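Local coordinates for Lmo0651 protein (Listeria monocytogenes serovar 1/2a, PDB 6EP3) that controls expression of the Listeria monocytogenes Agr system and mediates virulence, as a GntR-family transcriptional activator that probably binds specific DNA sequences, at residues S142-N146 with P147-R151; A52-A56 with Q57-S61. All coordinates share one frame; numbering follows the deposited sequence.

Contacts 1 and 2 are both connections between successive elements of the chain. Contact 2 (52-61) turns the end of helix 44-56 into strand 60-63 within the GntR-family region, whereas contact 1 (142-151) joins helix 126-142 to helix 147-163 in the FCD domain. Their centres are 22 Å apart and their nearest atoms about 9 Å apart, so they do not touch directly. Helix 147-163 connects them: it starts in contact 1, and farther along, Gln155, Phe158 and Phe163 pack against contact 2. Both also meet the second subunit. A sulfate, probably from the crystallisation liquor, lies about 4 Å from the side chain of Pro147 in contact 1.

Contact 1 of 2, residues S142-N146 with P147-R151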
loop_
_atom_site.group_PDB
_atom_site.type_symbol
_atom_site.label_atom_id
_atom_site.label_comp_id
_atom_site.label_asym_id
_atom_site.label_seq_id
_atom_site.Cartn_x
_atom_site.Cartn_y
_atom_site.Cartn_z
ATOM N N SER B 142 -2.942 -10.447 -9.304
ATOM C CA SER B 142 -3.260 -11.601 -8.480
ATOM C C SER B 142 -2.569 -12.849 -8.986
ATOM O O SER B 142 -2.401 -13.807 -8.225
ATOM C CB SER B 142 -4.770 -11.834 -8.456
ATOM O OG SER B 142 -5.168 -12.622 -9.568
ATOM N N PHE B 143 -2.165 -12.856 -10.257
ATOM C CA PHE B 143 -1.366 -13.981 -10.734
ATOM C C PHE B 143 -0.108 -14.204 -9.893
ATOM O O PHE B 143 0.455 -15.303 -9.923
ATOM C CB PHE B 143 -0.990 -13.785 -12.204
ATOM C CG PHE B 143 -2.147 -13.972 -13.154
ATOM C CD1 PHE B 143 -3.345 -14.509 -12.712
ATOM C CD2 PHE B 143 -2.028 -13.615 -14.487
ATOM C CE1 PHE B 143 -4.409 -14.686 -13.583
ATOM C CE2 PHE B 143 -3.082 -13.788 -15.361
ATOM C CZ PHE B 143 -4.277 -14.325 -14.907
ATOM N N ALA B 144 0.346 -13.200 -9.138
ATOM C CA ALA B 144 1.478 -13.394 -8.241
ATOM C C ALA B 144 1.104 -14.111 -6.951
ATOM O O ALA B 144 2.005 -14.518 -6.212
ATOM C CB ALA B 144 2.130 -12.052 -7.890
ATOM N N GLU B 145 -0.191 -14.269 -6.663
ATOM C CA GLU B 145 -0.651 -14.834 -5.395
ATOM C C GLU B 145 -0.106 -14.037 -4.211
ATOM O O GLU B 145 0.525 -14.572 -3.300
ATOM C CB GLU B 145 -0.320 -16.324 -5.279
ATOM C CG GLU B 145 -1.150 -17.186 -6.226
ATOM C CD GLU B 145 -0.353 -18.265 -6.920
ATOM O OE1 GLU B 145 0.233 -17.969 -7.979
ATOM O OE2 GLU B 145 -0.319 -19.406 -6.411
ATOM N N ASN B 146 -0.362 -12.728 -4.245
ATOM C CA ASN B 146 0.092 -11.809 -3.205
ATOM C C ASN B 146 -1.063 -10.867 -2.883
ATOM O O ASN B 146 -1.205 -9.781 -3.474
ATOM C CB ASN B 146 1.338 -11.042 -3.646
ATOM C CG ASN B 146 2.170 -10.579 -2.479
ATOM O OD1 ASN B 146 1.635 -10.218 -1.432
ATOM N ND2 ASN B 146 3.487 -10.582 -2.651
ATOM N N PRO B 147 -1.913 -11.262 -1.933
ATOM C CA PRO B 147 -3.067 -10.421 -1.583
ATOM C C PRO B 147 -2.674 -9.052 -1.063
ATOM O O PRO B 147 -3.446 -8.099 -1.226
ATOM C CB PRO B 147 -3.787 -11.248 -0.509
ATOM C CG PRO B 147 -3.328 -12.662 -0.740
ATOM C CD PRO B 147 -1.914 -12.547 -1.216
ATOM N N TYR B 148 -1.506 -8.926 -0.423
ATOM C CA TYR B 148 -1.043 -7.604 -0.011
ATOM C C TYR B 148 -0.915 -6.685 -1.219
ATOM O O TYR B 148 -1.359 -5.529 -1.189
ATOM C CB TYR B 148 0.292 -7.708 0.729
ATOM C CG TYR B 148 0.231 -8.544 1.985
ATOM C CD1 TYR B 148 0.789 -9.815 2.026
ATOM C CD2 TYR B 148 -0.375 -8.056 3.134
ATOM C CE1 TYR B 148 0.735 -10.581 3.177
ATOM C CE2 TYR B 148 -0.438 -8.814 4.286
ATOM C CZ TYR B 148 0.118 -10.075 4.300
ATOM O OH TYR B 148 0.059 -10.831 5.444
ATOM N N GLN B 149 -0.318 -7.194 -2.299
ATOM C CA GLN B 149 -0.170 -6.394 -3.506
ATOM C C GLN B 149 -1.523 -6.082 -4.122
ATOM O O GLN B 149 -1.742 -4.969 -4.623
ATOM C CB GLN B 149 0.725 -7.116 -4.510
ATOM C CG GLN B 149 2.120 -7.431 -3.983
ATOM C CD GLN B 149 2.973 -8.159 -5.004
ATOM O OE1 GLN B 149 2.465 -8.645 -6.017
ATOM N NE2 GLN B 149 4.279 -8.225 -4.752
ATOM N N VAL B 150 -2.445 -7.049 -4.090
ATOM C CA VAL B 150 -3.784 -6.781 -4.616
ATOM C C VAL B 150 -4.451 -5.642 -3.844
ATOM O O VAL B 150 -5.030 -4.727 -4.442
ATOM C CB VAL B 150 -4.641 -8.060 -4.596
ATOM C CG1 VAL B 150 -6.090 -7.739 -4.963
ATOM C CG2 VAL B 150 -4.062 -9.100 -5.544
ATOM N N ARG B 151 -4.362 -5.665 -2.512
ATOM C CA ARG B 151 -4.990 -4.617 -1.706
ATOM C C ARG B 151 -4.329 -3.262 -1.943
ATOM O O ARG B 151 -5.009 -2.227 -1.990
ATOM C CB ARG B 151 -4.924 -4.973 -0.221
ATOM C CG ARG B 151 -5.709 -6.209 0.185
ATOM C CD ARG B 151 -5.617 -6.429 1.692
ATOM N NE ARG B 151 -4.623 -7.437 2.055
ATOM C CZ ARG B 151 -4.849 -8.745 2.088
ATOM N NH1 ARG B 151 -6.045 -9.221 1.781
ATOM N NH2 ARG B 151 -3.874 -9.577 2.432
#
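With CG nearly anti to the backbone N (chi1 -155°), Asn146, the N-cap residue of helix 147-163, sets its amide beside its own carbonyl carbon, over the first turn, while Gln149 turns CG beside its own backbone N and then runs extended, carrying a second amide to meet the first. The two chains cross at roughly a right angle, yet their flat ends stack with planes 14° apart. Asn146 CG lies 3.5 Å from Gln149 CG, and Asn146 CB is 3.6 Å from Gln149 OE1. The nitrogens Asn146 ND2 and Gln149 NE2, at 3.3 Å, are both donors and do not bond to each other. Each instead reaches the second subunit: Gln149 NE2 bonds to Thr86 OG1 of that chain, and Asn146 ND2 makes a weak bond to its Gln82 O. These bonds help to fix the rotation of the stacked amides.

The oxygen of the Asn146 amide comes to the edge of the Tyr148 ring, near its plane, with Asn146 OD1 3.6 Å from Tyr148 CD1; the amide and ring planes are strongly inclined. Ala144 comes up beside the Gln149 amide, its CB 3.9 Å from OE1. Farther round the helix, Val150 CG2 lies 3.9 Å from Ser142 CA, bringing the end of the preceding helix against the new one. In the backbone, Val150 N donates to Asn146 O over 3.1 Å, at 158° about the hydrogen, closing the first turn.

A type I turn from Ser142 to Glu145, positive phi at Glu145, Asn146 at the N-cap and Pro147 in the first turn together form a tight helix-to-helix connection. It links consecutive helices of the all-helical FCD domain, with Ala144 and Gln149 packing on helix 77-101 and the paired amides meeting the second subunit.

Contact 2 of 2, residues A52-A56 with Q57-S61; sequences ATLTA and QGIVS
Helix 44-56 ends in a Schellman motif: Gly58 takes positive phi, its N donates to Thr55 O over 3.3 Å, and Ile59 N reaches back weakly to Leu54 O. That carbonyl oxygen also receives Val60 N at 3.0 Å, from well above the carbonyl plane, so two N-H groups converge on one acceptor as the chain turns off the helix into the strand.

Leu54 is the apolar centre of the turn. Its CD2 meets Ile59 CD1 at 3.8 Å, and its CB faces Val60 CG2 at 4.1 Å. Gln57 OE1 also comes within 3.4 Å of Leu54 CD2; the extended Gln57 chain, with CG set beside its backbone N (chi1 -58°), carries that oxygen past the leucine to a hydrogen bond with Tyr13 OH. Thr55 adds a CA-H...O contact, its CA lying 3.3 Å from Val60 O, while its OG1 is satisfied by Ile51 O one turn earlier.

The turn joins the second helix of the helix-turn-helix unit, probably the DNA-recognition helix as in other GntR proteins, to the beta wing. Helix 8-21 covers Leu54 through Tyr13 and Leu16, strand 67-70 packs on Val60 through Ala68 and Leu70, and helix 147-163 brings Phe158 and Phe163 against Ile59.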
loop_
_atom_site.group_PDB
_atom_site.type_symbol
_atom_site.label_atom_id
_atom_site.label_comp_id
_atom_site.label_asym_id
_atom_site.label_seq_id
_atom_site.Cartn_x
_atom_site.Cartn_y
_atom_site.Cartn_z
ATOM N N ALA B 52 -11.739 7.531 10.535
ATOM C CA ALA B 52 -10.846 6.391 10.709
ATOM C C ALA B 52 -10.620 5.684 9.381
ATOM O O ALA B 52 -9.476 5.425 8.986
ATOM C CB ALA B 52 -11.418 5.429 11.750
ATOM N N THR B 53 -11.706 5.419 8.650
ATOM C CA THR B 53 -11.573 4.774 7.352
ATOM C C THR B 53 -10.695 5.600 6.424
ATOM O O THR B 53 -9.781 5.066 5.783
ATOM C CB THR B 53 -12.952 4.540 6.737
ATOM O OG1 THR B 53 -13.762 3.808 7.667
ATOM C CG2 THR B 53 -12.834 3.740 5.450
ATOM N N LEU B 54 -10.908 6.917 6.386
ATOM C CA LEU B 54 -10.089 7.738 5.504
ATOM C C LEU B 54 -8.665 7.896 6.013
ATOM O O LEU B 54 -7.782 8.263 5.232
ATOM C CB LEU B 54 -10.730 9.107 5.299
ATOM C CG LEU B 54 -12.142 9.091 4.719
ATOM C CD1 LEU B 54 -12.876 10.360 5.069
ATOM C CD2 LEU B 54 -12.048 8.939 3.218
ATOM N N THR B 55 -8.409 7.587 7.285
ATOM C CA THR B 55 -7.022 7.496 7.723
ATOM C C THR B 55 -6.399 6.184 7.269
ATOM O O THR B 55 -5.198 6.138 6.983
ATOM C CB THR B 55 -6.923 7.642 9.246
ATOM O OG1 THR B 55 -7.639 8.809 9.663
ATOM C CG2 THR B 55 -5.469 7.788 9.671
ATOM N N ALA B 56 -7.202 5.120 7.179
ATOM C CA ALA B 56 -6.701 3.847 6.678
ATOM C C ALA B 56 -6.367 3.908 5.195
ATOM O O ALA B 56 -5.563 3.099 4.718
ATOM C CB ALA B 56 -7.723 2.740 6.938
ATOM N N GLN B 57 -6.954 4.851 4.460
ATOM C CA GLN B 57 -6.716 4.998 3.032
ATOM C C GLN B 57 -5.668 6.056 2.721
ATOM O O GLN B 57 -5.427 6.352 1.546
ATOM C CB GLN B 57 -8.027 5.330 2.313
ATOM C CG GLN B 57 -9.129 4.298 2.511
ATOM C CD GLN B 57 -10.477 4.762 1.991
ATOM O OE1 GLN B 57 -10.835 5.932 2.117
ATOM N NE2 GLN B 57 -11.229 3.846 1.391
ATOM N N GLY B 58 -5.035 6.627 3.742
ATOM C CA GLY B 58 -4.028 7.645 3.523
ATOM C C GLY B 58 -4.566 8.986 3.088
ATOM O O GLY B 58 -3.777 9.881 2.769
ATOM N N ILE B 59 -5.888 9.158 3.080
ATOM C CA ILE B 59 -6.470 10.429 2.671
ATOM C C ILE B 59 -6.401 11.445 3.802
ATOM O O ILE B 59 -6.213 12.645 3.556
ATOM C CB ILE B 59 -7.914 10.203 2.187
ATOM C CG1 ILE B 59 -7.935 9.176 1.052
ATOM C CG2 ILE B 59 -8.566 11.515 1.768
ATOM C CD1 ILE B 59 -9.325 8.830 0.555
ATOM N N VAL B 60 -6.516 10.992 5.046
ATOM C CA VAL B 60 -6.439 11.858 6.212
ATOM C C VAL B 60 -5.305 11.362 7.091
ATOM O O VAL B 60 -5.094 10.150 7.223
ATOM C CB VAL B 60 -7.776 11.877 6.984
ATOM C CG1 VAL B 60 -7.596 12.460 8.384
ATOM C CG2 VAL B 60 -8.831 12.645 6.203
ATOM N N SER B 61 -4.565 12.302 7.677
ATOM C CA SER B 61 -3.477 12.003 8.598
ATOM C C SER B 61 -3.807 12.638 9.939
ATOM O O SER B 61 -4.066 13.844 10.008
ATOM C CB SER B 61 -2.136 12.526 8.073
ATOM O OG SER B 61 -1.632 11.705 7.038
#